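Local coordinates for protein aminotransferase AspB (Helicobacter pylori 26695, PDB 3EZS) that probably acts as a pyridoxal 5'-phosphate-dependent transaminase of the class I and II aminotransferase family, at residues E198-T203 / F284-Y289; A290-L295 / Y356-L361. All coordinates share one frame; numbering follows the deposited sequence.

Contact 1 of 2, residues E198-T203 / F284-Y289; sequences EIYENT and FFRNIY
R286, on helix 280-299, reaches across to Y200 and E201 in the loop that follows strand 189-193. Its CB passes 3.9 Å from E198 O, and CG, anti to the backbone N (chi1 -170°), lies 3.2 Å from Y200 O and 3.5 Å from E198 O. CD then sits over the centre of the Y200 ring, 3.5 Å from the centroid, a CH-pi contact. The chain bends at chi3, and the guanidinium plane runs only 16° from that of the ring, NE facing its CE1 and CZ atoms. NH1 gives Y200 O a hydrogen bond of 2.7 Å, lying in the guanidinium plane, and E201 O a weak one of 3.2 Å. NH2 turns back along its own helix to a salt bridge with E283. One turn on from R286, the Y289 ring is met obliquely by I199, whose CD1 comes within 3.9 Å of Y289 CD2. E198 and E201 direct their carboxylates elsewhere, E198 to R232 and R75, E201 to K294 and R297. One arginine nitrogen thus holds the Y200 carbonyl firmly (161° at the hydrogen) and that of E201 weakly, while the aliphatic part covers a tyrosine face, so that polar and apolar forces hold loop to helix.

Contact 2 of 2, residues A290-L295 / Y356-L361; sequences ANNLKL and YDTPLL
N292, in mid-helix, and T358, where the chain turns into helix 358-372, bring their CA atoms to 5.4 Å, the nearest backbone approach of 290-295 to 356-361. The N292 amide reaches both parts of the second segment. Its OD1 accepts a 2.7 Å hydrogen bond from T358 OG1, which stands 28° off the carbonyl plane. Its ND2 donates to Y356 O at 3.0 Å, nearly in line with that C=O bond, and also to L354 O, just before the segment. Two acceptors for the NH2 group and a hydroxyl donor for the oxygen fix which way round the amide lies. L361 packs against the same side chain: the two cross at about a right angle, with L361 CD1 3.6 Å from N292 CB. A chi1 of -47° puts T358 OG1 beside its own backbone N and facing N292 OD1; the hydroxyl also meets a water, which donates to it at 2.9 Å and accepts from N291 ND2 at 3.1 Å, while N291 CB lies against it. One turn beyond N291, L295 lies alongside T358, the two side chains pointing opposite ways, L295 CD2 coming 4.0 Å from T358 CG2 and 4.1 Å from L361 CB. L295 continues onto E362 and L365 of helix 358-372. Here a helix packs on a loop-to-helix junction: a buried asparagine of helix 280-299 bonds the backbone between strand 349-353 and helix 358-372 and the T358 hydroxyl, leucines beside it, in the C-terminal part with the small antiparallel sheet, consistent with a fold-type I PLP aminotransferase.

Overall arrangement
From the N terminus, the chain leaves strand 189-193 of the seven-stranded sheet and enters loop 198-203, then runs through further strands and helices before helix 280-299 returns to that loop and closes contact 1. The next turns of the same helix open contact 2, closed after strands 311-315, 335-336 and 349-353 by the start of helix 358-372. The two contacts therefore follow in series, neither nested nor crossed, with centres about 11 Å apart. K294 joins them through a salt bridge to E201. Helix 280-299 thus ties a loop leaving the large sheet to the C-terminal part carrying the small antiparallel sheet and helix 358-372.

Contact 1 of 2, residues E198-T203 / F284-Y289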
ATOM      1  N   GLU A 198     -13.269  -8.889  17.379  1.00 40.90           N
ATOM      2  CA  GLU A 198     -14.576  -9.424  17.015  1.00 42.15           C
ATOM      3  C   GLU A 198     -14.605 -10.951  17.015  1.00 42.09           C
ATOM      4  O   GLU A 198     -15.619 -11.544  16.651  1.00 41.80           O
ATOM      5  CB  GLU A 198     -14.997  -8.897  15.635  1.00 43.97           C
ATOM      6  CG  GLU A 198     -15.417  -7.434  15.605  1.00 44.84           C
ATOM      7  CD  GLU A 198     -16.840  -7.251  16.086  1.00 52.81           C
ATOM      8  OE1 GLU A 198     -17.083  -7.431  17.289  1.00 51.70           O
ATOM      9  OE2 GLU A 198     -17.725  -6.944  15.251  1.00 51.97           O
ATOM     10  N   ILE A 199     -13.496 -11.579  17.415  1.00 41.78           N
ATOM     11  CA  ILE A 199     -13.384 -13.026  17.469  1.00 40.35           C
ATOM     12  C   ILE A 199     -13.361 -13.358  18.945  1.00 41.68           C
ATOM     13  O   ILE A 199     -12.336 -13.264  19.592  1.00 43.45           O
ATOM     14  CB  ILE A 199     -12.102 -13.556  16.743  1.00 39.97           C
ATOM     15  CG1 ILE A 199     -11.950 -12.925  15.343  1.00 43.10           C
ATOM     16  CG2 ILE A 199     -12.122 -15.091  16.658  1.00 37.13           C
ATOM     17  CD1 ILE A 199     -13.226 -13.024  14.472  1.00 45.12           C
ATOM     18  N   TYR A 200     -14.516 -13.706  19.490  1.00 42.28           N
ATOM     19  CA  TYR A 200     -14.627 -13.996  20.904  1.00 41.61           C
ATOM     20  C   TYR A 200     -15.815 -14.923  21.133  1.00 43.93           C
ATOM     21  O   TYR A 200     -16.738 -15.000  20.318  1.00 42.49           O
ATOM     22  CB  TYR A 200     -14.736 -12.706  21.731  1.00 40.65           C
ATOM     23  CG  TYR A 200     -15.953 -11.869  21.426  1.00 38.78           C
ATOM     24  CD1 TYR A 200     -17.145 -12.054  22.109  1.00 40.09           C
ATOM     25  CD2 TYR A 200     -15.909 -10.891  20.447  1.00 38.24           C
ATOM     26  CE1 TYR A 200     -18.270 -11.270  21.816  1.00 43.67           C
ATOM     27  CE2 TYR A 200     -17.017 -10.111  20.144  1.00 39.33           C
ATOM     28  CZ  TYR A 200     -18.182 -10.302  20.825  1.00 40.99           C
ATOM     29  OH  TYR A 200     -19.253  -9.523  20.504  1.00 41.16           O
ATOM     30  N   GLU A 201     -15.786 -15.607  22.268  1.00 44.69           N
ATOM     31  CA  GLU A 201     -16.736 -16.662  22.566  1.00 45.17           C
ATOM     32  C   GLU A 201     -17.917 -16.235  23.409  1.00 46.97           C
ATOM     33  O   GLU A 201     -19.045 -16.603  23.112  1.00 46.26           O
ATOM     34  CB  GLU A 201     -15.973 -17.780  23.286  1.00 44.78           C
ATOM     35  CG  GLU A 201     -16.769 -19.014  23.621  1.00 43.37           C
ATOM     36  CD  GLU A 201     -16.006 -19.940  24.538  1.00 45.46           C
ATOM     37  OE1 GLU A 201     -14.760 -19.941  24.491  1.00 46.15           O
ATOM     38  OE2 GLU A 201     -16.658 -20.668  25.302  1.00 44.38           O
ATOM     39  N   ASN A 202     -17.651 -15.506  24.490  1.00 49.22           N
ATOM     40  CA  ASN A 202     -18.704 -15.084  25.412  1.00 49.67           C
ATOM     41  C   ASN A 202     -18.763 -13.550  25.486  1.00 49.47           C
ATOM     42  O   ASN A 202     -19.449 -12.898  24.701  1.00 48.86           O
ATOM     43  CB  ASN A 202     -18.452 -15.686  26.825  1.00 50.45           C
ATOM     44  CG  ASN A 202     -18.319 -17.202  26.823  1.00 54.31           C
ATOM     45  OD1 ASN A 202     -19.025 -17.902  26.104  1.00 67.40           O
ATOM     46  ND2 ASN A 202     -17.418 -17.718  27.664  1.00 61.44           N
ATOM     47  N   THR A 203     -17.983 -12.985  26.398  1.00 48.68           N
ATOM     48  CA  THR A 203     -17.987 -11.568  26.641  1.00 49.14           C
ATOM     49  C   THR A 203     -17.019 -10.873  25.663  1.00 46.11           C
ATOM     50  O   THR A 203     -15.904 -11.367  25.419  1.00 44.56           O
ATOM     51  CB  THR A 203     -17.699 -11.282  28.150  1.00 51.24           C
ATOM     52  OG1 THR A 203     -17.507  -9.873  28.351  1.00 60.00           O
ATOM     53  CG2 THR A 203     -16.474 -12.050  28.652  1.00 56.04           C
ATOM     54  N   PHE A 284     -22.632 -14.112  12.697  1.00 41.76           N
ATOM     55  CA  PHE A 284     -22.726 -15.455  12.103  1.00 41.69           C
ATOM     56  C   PHE A 284     -21.358 -16.157  12.140  1.00 42.88           C
ATOM     57  O   PHE A 284     -21.260 -17.328  12.523  1.00 40.47           O
ATOM     58  CB  PHE A 284     -23.251 -15.375  10.670  1.00 41.84           C
ATOM     59  CG  PHE A 284     -23.237 -16.692   9.929  1.00 44.15           C
ATOM     60  CD1 PHE A 284     -24.323 -17.551   9.990  1.00 43.62           C
ATOM     61  CD2 PHE A 284     -22.139 -17.060   9.161  1.00 46.89           C
ATOM     62  CE1 PHE A 284     -24.318 -18.755   9.313  1.00 48.03           C
ATOM     63  CE2 PHE A 284     -22.121 -18.274   8.464  1.00 48.51           C
ATOM     64  CZ  PHE A 284     -23.216 -19.126   8.544  1.00 47.03           C
ATOM     65  N   PHE A 285     -20.304 -15.435  11.767  1.00 41.57           N
ATOM     66  CA  PHE A 285     -18.965 -16.020  11.798  1.00 41.41           C
ATOM     67  C   PHE A 285     -18.438 -16.179  13.226  1.00 40.92           C
ATOM     68  O   PHE A 285     -17.851 -17.212  13.555  1.00 41.37           O
ATOM     69  CB  PHE A 285     -17.985 -15.229  10.936  1.00 42.75           C
ATOM     70  CG  PHE A 285     -18.354 -15.188   9.480  1.00 39.80           C
ATOM     71  CD1 PHE A 285     -18.553 -16.376   8.759  1.00 39.90           C
ATOM     72  CD2 PHE A 285     -18.462 -13.970   8.811  1.00 41.78           C
ATOM     73  CE1 PHE A 285     -18.901 -16.343   7.411  1.00 41.55           C
ATOM     74  CE2 PHE A 285     -18.809 -13.928   7.466  1.00 40.82           C
ATOM     75  CZ  PHE A 285     -19.020 -15.121   6.761  1.00 44.52           C
ATOM     76  N   ARG A 286     -18.668 -15.179  14.075  1.00 42.09           N
ATOM     77  CA  ARG A 286     -18.209 -15.225  15.472  1.00 41.88           C
ATOM     78  C   ARG A 286     -18.759 -16.454  16.179  1.00 41.01           C
ATOM     79  O   ARG A 286     -18.068 -17.092  16.961  1.00 40.18           O
ATOM     80  CB  ARG A 286     -18.651 -13.990  16.251  1.00 41.74           C
ATOM     81  CG  ARG A 286     -17.981 -13.897  17.639  1.00 42.63           C
ATOM     82  CD  ARG A 286     -18.618 -12.870  18.562  1.00 45.39           C
ATOM     83  NE  ARG A 286     -20.002 -13.221  18.918  1.00 49.92           N
ATOM     84  CZ  ARG A 286     -20.364 -14.190  19.775  1.00 54.19           C
ATOM     85  NH1 ARG A 286     -19.470 -14.955  20.385  1.00 52.49           N
ATOM     86  NH2 ARG A 286     -21.652 -14.424  20.012  1.00 51.32           N
ATOM     87  N   ASN A 287     -20.018 -16.761  15.920  1.00 40.42           N
ATOM     88  CA  ASN A 287     -20.624 -17.910  16.538  0.50 41.00           C
ATOM     89  C   ASN A 287     -19.901 -19.214  16.190  1.00 40.15           C
ATOM     90  O   ASN A 287     -19.786 -20.075  17.031  1.00 39.99           O
ATOM     91  CB  ASN A 287     -22.083 -18.023  16.154  0.50 40.96           C
ATOM     92  CG  ASN A 287     -22.772 -19.072  16.946  0.50 42.28           C
ATOM     93  OD1 ASN A 287     -23.126 -20.117  16.413  0.50 42.46           O
ATOM     94  ND2 ASN A 287     -22.879 -18.850  18.257  0.50 34.49           N
ATOM     95  N   ILE A 288     -19.407 -19.331  14.959  1.00 40.12           N
ATOM     96  CA  ILE A 288     -18.663 -20.516  14.542  1.00 40.23           C
ATOM     97  C   ILE A 288     -17.351 -20.581  15.322  1.00 39.35           C
ATOM     98  O   ILE A 288     -17.001 -21.625  15.860  1.00 36.34           O
ATOM     99  CB  ILE A 288     -18.354 -20.533  13.027  1.00 40.35           C
ATOM    100  CG1 ILE A 288     -19.632 -20.637  12.192  1.00 42.21           C
ATOM    101  CG2 ILE A 288     -17.470 -21.729  12.660  1.00 40.26           C
ATOM    102  CD1 ILE A 288     -19.357 -20.423  10.688  1.00 41.88           C
ATOM    103  N   TYR A 289     -16.639 -19.465  15.399  1.00 39.77           N
ATOM    104  CA  TYR A 289     -15.394 -19.439  16.161  1.00 41.51           C
ATOM    105  C   TYR A 289     -15.650 -19.637  17.660  1.00 41.36           C
ATOM    106  O   TYR A 289     -14.821 -20.222  18.342  1.00 41.28           O
ATOM    107  CB  TYR A 289     -14.608 -18.150  15.935  1.00 42.51           C
ATOM    108  CG  TYR A 289     -14.217 -17.888  14.492  1.00 43.17           C
ATOM    109  CD1 TYR A 289     -13.509 -18.826  13.760  1.00 44.28           C
ATOM    110  CD2 TYR A 289     -14.533 -16.679  13.879  1.00 49.08           C
ATOM    111  CE1 TYR A 289     -13.145 -18.582  12.428  1.00 47.96           C
ATOM    112  CE2 TYR A 289     -14.176 -16.421  12.562  1.00 50.25           C
ATOM    113  CZ  TYR A 289     -13.485 -17.373  11.844  1.00 45.40           C
ATOM    114  OH  TYR A 289     -13.133 -17.100  10.555  1.00 43.88           O
TER

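Contact 2 of 2, residues A290-L295 / Y356-L361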
ATOM      1  N   ALA A 290     -16.793 -19.154  18.155  1.00 40.69           N
ATOM      2  CA  ALA A 290     -17.187 -19.339  19.552  1.00 40.01           C
ATOM      3  C   ALA A 290     -17.317 -20.815  19.835  1.00 40.19           C
ATOM      4  O   ALA A 290     -16.754 -21.305  20.815  1.00 41.05           O
ATOM      5  CB  ALA A 290     -18.512 -18.646  19.841  1.00 38.10           C
ATOM      6  N   ASN A 291     -18.051 -21.511  18.967  1.00 39.85           N
ATOM      7  CA  ASN A 291     -18.245 -22.966  19.084  1.00 40.22           C
ATOM      8  C   ASN A 291     -16.987 -23.791  18.865  1.00 39.87           C
ATOM      9  O   ASN A 291     -16.868 -24.887  19.430  1.00 40.39           O
ATOM     10  CB  ASN A 291     -19.364 -23.444  18.165  1.00 40.49           C
ATOM     11  CG  ASN A 291     -20.741 -22.956  18.614  1.00 44.52           C
ATOM     12  OD1 ASN A 291     -20.985 -22.782  19.809  1.00 43.52           O
ATOM     13  ND2 ASN A 291     -21.656 -22.781  17.662  1.00 39.75           N
ATOM     14  N   ASN A 292     -16.053 -23.287  18.055  1.00 38.81           N
ATOM     15  CA  ASN A 292     -14.763 -23.975  17.863  1.00 38.13           C
ATOM     16  C   ASN A 292     -13.968 -23.990  19.168  1.00 37.91           C
ATOM     17  O   ASN A 292     -13.478 -25.042  19.576  1.00 35.29           O
ATOM     18  CB  ASN A 292     -13.935 -23.341  16.730  1.00 37.23           C
ATOM     19  CG  ASN A 292     -14.571 -23.520  15.367  1.00 38.95           C
ATOM     20  OD1 ASN A 292     -15.539 -24.267  15.227  1.00 42.47           O
ATOM     21  ND2 ASN A 292     -14.024 -22.852  14.349  1.00 37.92           N
ATOM     22  N   LEU A 293     -13.869 -22.831  19.830  1.00 35.95           N
ATOM     23  CA  LEU A 293     -13.159 -22.728  21.113  1.00 37.01           C
ATOM     24  C   LEU A 293     -13.801 -23.603  22.193  1.00 37.55           C
ATOM     25  O   LEU A 293     -13.092 -24.233  22.975  1.00 38.16           O
ATOM     26  CB  LEU A 293     -13.121 -21.275  21.626  1.00 37.17           C
ATOM     27  CG  LEU A 293     -12.356 -20.192  20.878  1.00 41.22           C
ATOM     28  CD1 LEU A 293     -12.518 -18.823  21.583  1.00 43.61           C
ATOM     29  CD2 LEU A 293     -10.874 -20.562  20.743  1.00 34.86           C
ATOM     30  N   LYS A 294     -15.137 -23.626  22.242  1.00 37.45           N
ATOM     31  CA  LYS A 294     -15.863 -24.474  23.194  1.00 40.39           C
ATOM     32  C   LYS A 294     -15.566 -25.939  22.983  1.00 38.07           C
ATOM     33  O   LYS A 294     -15.355 -26.677  23.949  1.00 40.16           O
ATOM     34  CB  LYS A 294     -17.387 -24.280  23.075  1.00 40.66           C
ATOM     35  CG  LYS A 294     -17.873 -22.927  23.547  1.00 44.61           C
ATOM     36  CD  LYS A 294     -19.402 -22.795  23.467  1.00 47.41           C
ATOM     37  CE  LYS A 294     -19.844 -21.384  23.844  1.00 50.20           C
ATOM     38  NZ  LYS A 294     -19.340 -20.957  25.171  1.00 47.35           N
ATOM     39  N   LEU A 295     -15.584 -26.362  21.724  1.00 37.41           N
ATOM     40  CA  LEU A 295     -15.311 -27.756  21.368  1.00 38.18           C
ATOM     41  C   LEU A 295     -13.890 -28.147  21.789  1.00 38.77           C
ATOM     42  O   LEU A 295     -13.691 -29.176  22.441  1.00 37.83           O
ATOM     43  CB  LEU A 295     -15.495 -27.963  19.856  1.00 38.28           C
ATOM     44  CG  LEU A 295     -15.126 -29.349  19.327  1.00 39.96           C
ATOM     45  CD1 LEU A 295     -15.980 -30.439  19.996  1.00 34.61           C
ATOM     46  CD2 LEU A 295     -15.229 -29.364  17.830  1.00 39.22           C
ATOM     47  N   TYR A 356     -12.153 -23.539  10.559  1.00 41.07           N
ATOM     48  CA  TYR A 356     -13.111 -24.353   9.806  1.00 42.14           C
ATOM     49  C   TYR A 356     -14.464 -24.375  10.511  1.00 42.25           C
ATOM     50  O   TYR A 356     -14.560 -24.040  11.687  1.00 44.01           O
ATOM     51  CB  TYR A 356     -12.611 -25.783   9.655  1.00 42.18           C
ATOM     52  CG  TYR A 356     -11.350 -25.878   8.867  1.00 44.65           C
ATOM     53  CD1 TYR A 356     -10.124 -25.761   9.492  1.00 44.45           C
ATOM     54  CD2 TYR A 356     -11.370 -26.089   7.496  1.00 46.86           C
ATOM     55  CE1 TYR A 356      -8.963 -25.846   8.796  1.00 45.07           C
ATOM     56  CE2 TYR A 356     -10.200 -26.160   6.775  1.00 50.10           C
ATOM     57  CZ  TYR A 356      -8.991 -26.039   7.437  1.00 52.68           C
ATOM     58  OH  TYR A 356      -7.793 -26.106   6.755  1.00 52.62           O
ATOM     59  N   ASP A 357     -15.506 -24.775   9.788  1.00 41.18           N
ATOM     60  CA  ASP A 357     -16.819 -24.925  10.394  1.00 42.20           C
ATOM     61  C   ASP A 357     -16.701 -25.999  11.495  1.00 41.32           C
ATOM     62  O   ASP A 357     -16.025 -27.022  11.321  1.00 39.20           O
ATOM     63  CB  ASP A 357     -17.878 -25.321   9.361  1.00 40.55           C
ATOM     64  CG  ASP A 357     -19.291 -25.107   9.865  1.00 45.67           C
ATOM     65  OD1 ASP A 357     -19.510 -24.281  10.799  1.00 42.52           O
ATOM     66  OD2 ASP A 357     -20.192 -25.755   9.304  1.00 54.03           O
ATOM     67  N   THR A 358     -17.380 -25.760  12.617  1.00 40.55           N
ATOM     68  CA  THR A 358     -17.241 -26.599  13.811  1.00 37.23           C
ATOM     69  C   THR A 358     -17.300 -28.133  13.616  1.00 38.22           C
ATOM     70  O   THR A 358     -16.461 -28.846  14.152  1.00 38.13           O
ATOM     71  CB  THR A 358     -18.221 -26.143  14.881  1.00 37.25           C
ATOM     72  OG1 THR A 358     -18.151 -24.706  15.005  1.00 33.97           O
ATOM     73  CG2 THR A 358     -17.901 -26.830  16.223  1.00 36.52           C
ATOM     74  N   PRO A 359     -18.256 -28.647  12.831  1.00 37.96           N
ATOM     75  CA  PRO A 359     -18.292 -30.102  12.695  1.00 38.68           C
ATOM     76  C   PRO A 359     -17.033 -30.733  12.081  1.00 39.21           C
ATOM     77  O   PRO A 359     -16.734 -31.893  12.374  1.00 39.68           O
ATOM     78  CB  PRO A 359     -19.510 -30.337  11.789  1.00 38.91           C
ATOM     79  CG  PRO A 359     -20.328 -29.086  11.895  1.00 37.70           C
ATOM     80  CD  PRO A 359     -19.326 -28.004  12.050  1.00 39.79           C
ATOM     81  N   LEU A 360     -16.303 -29.981  11.254  1.00 38.08           N
ATOM     82  CA  LEU A 360     -15.092 -30.486  10.606  1.00 39.52           C
ATOM     83  C   LEU A 360     -13.924 -30.650  11.580  1.00 41.24           C
ATOM     84  O   LEU A 360     -12.990 -31.396  11.292  1.00 41.59           O
ATOM     85  CB  LEU A 360     -14.683 -29.589   9.427  1.00 39.70           C
ATOM     86  CG  LEU A 360     -15.750 -29.365   8.342  1.00 42.06           C
ATOM     87  CD1 LEU A 360     -15.386 -28.227   7.362  1.00 46.10           C
ATOM     88  CD2 LEU A 360     -16.018 -30.683   7.605  1.00 45.33           C
ATOM     89  N   LEU A 361     -14.001 -29.987  12.736  1.00 41.71           N
ATOM     90  CA  LEU A 361     -12.947 -30.002  13.745  1.00 41.64           C
ATOM     91  C   LEU A 361     -13.017 -31.139  14.765  1.00 43.21           C
ATOM     92  O   LEU A 361     -12.021 -31.437  15.404  1.00 44.06           O
ATOM     93  CB  LEU A 361     -12.977 -28.671  14.534  1.00 41.64           C
ATOM     94  CG  LEU A 361     -12.782 -27.353  13.782  1.00 40.13           C
ATOM     95  CD1 LEU A 361     -12.827 -26.147  14.759  1.00 34.94           C
ATOM     96  CD2 LEU A 361     -11.465 -27.357  12.999  1.00 41.12           C
TER
HETATM   97  O   HOH W   1     -20.854 -23.678  14.792  1.00 32.15           O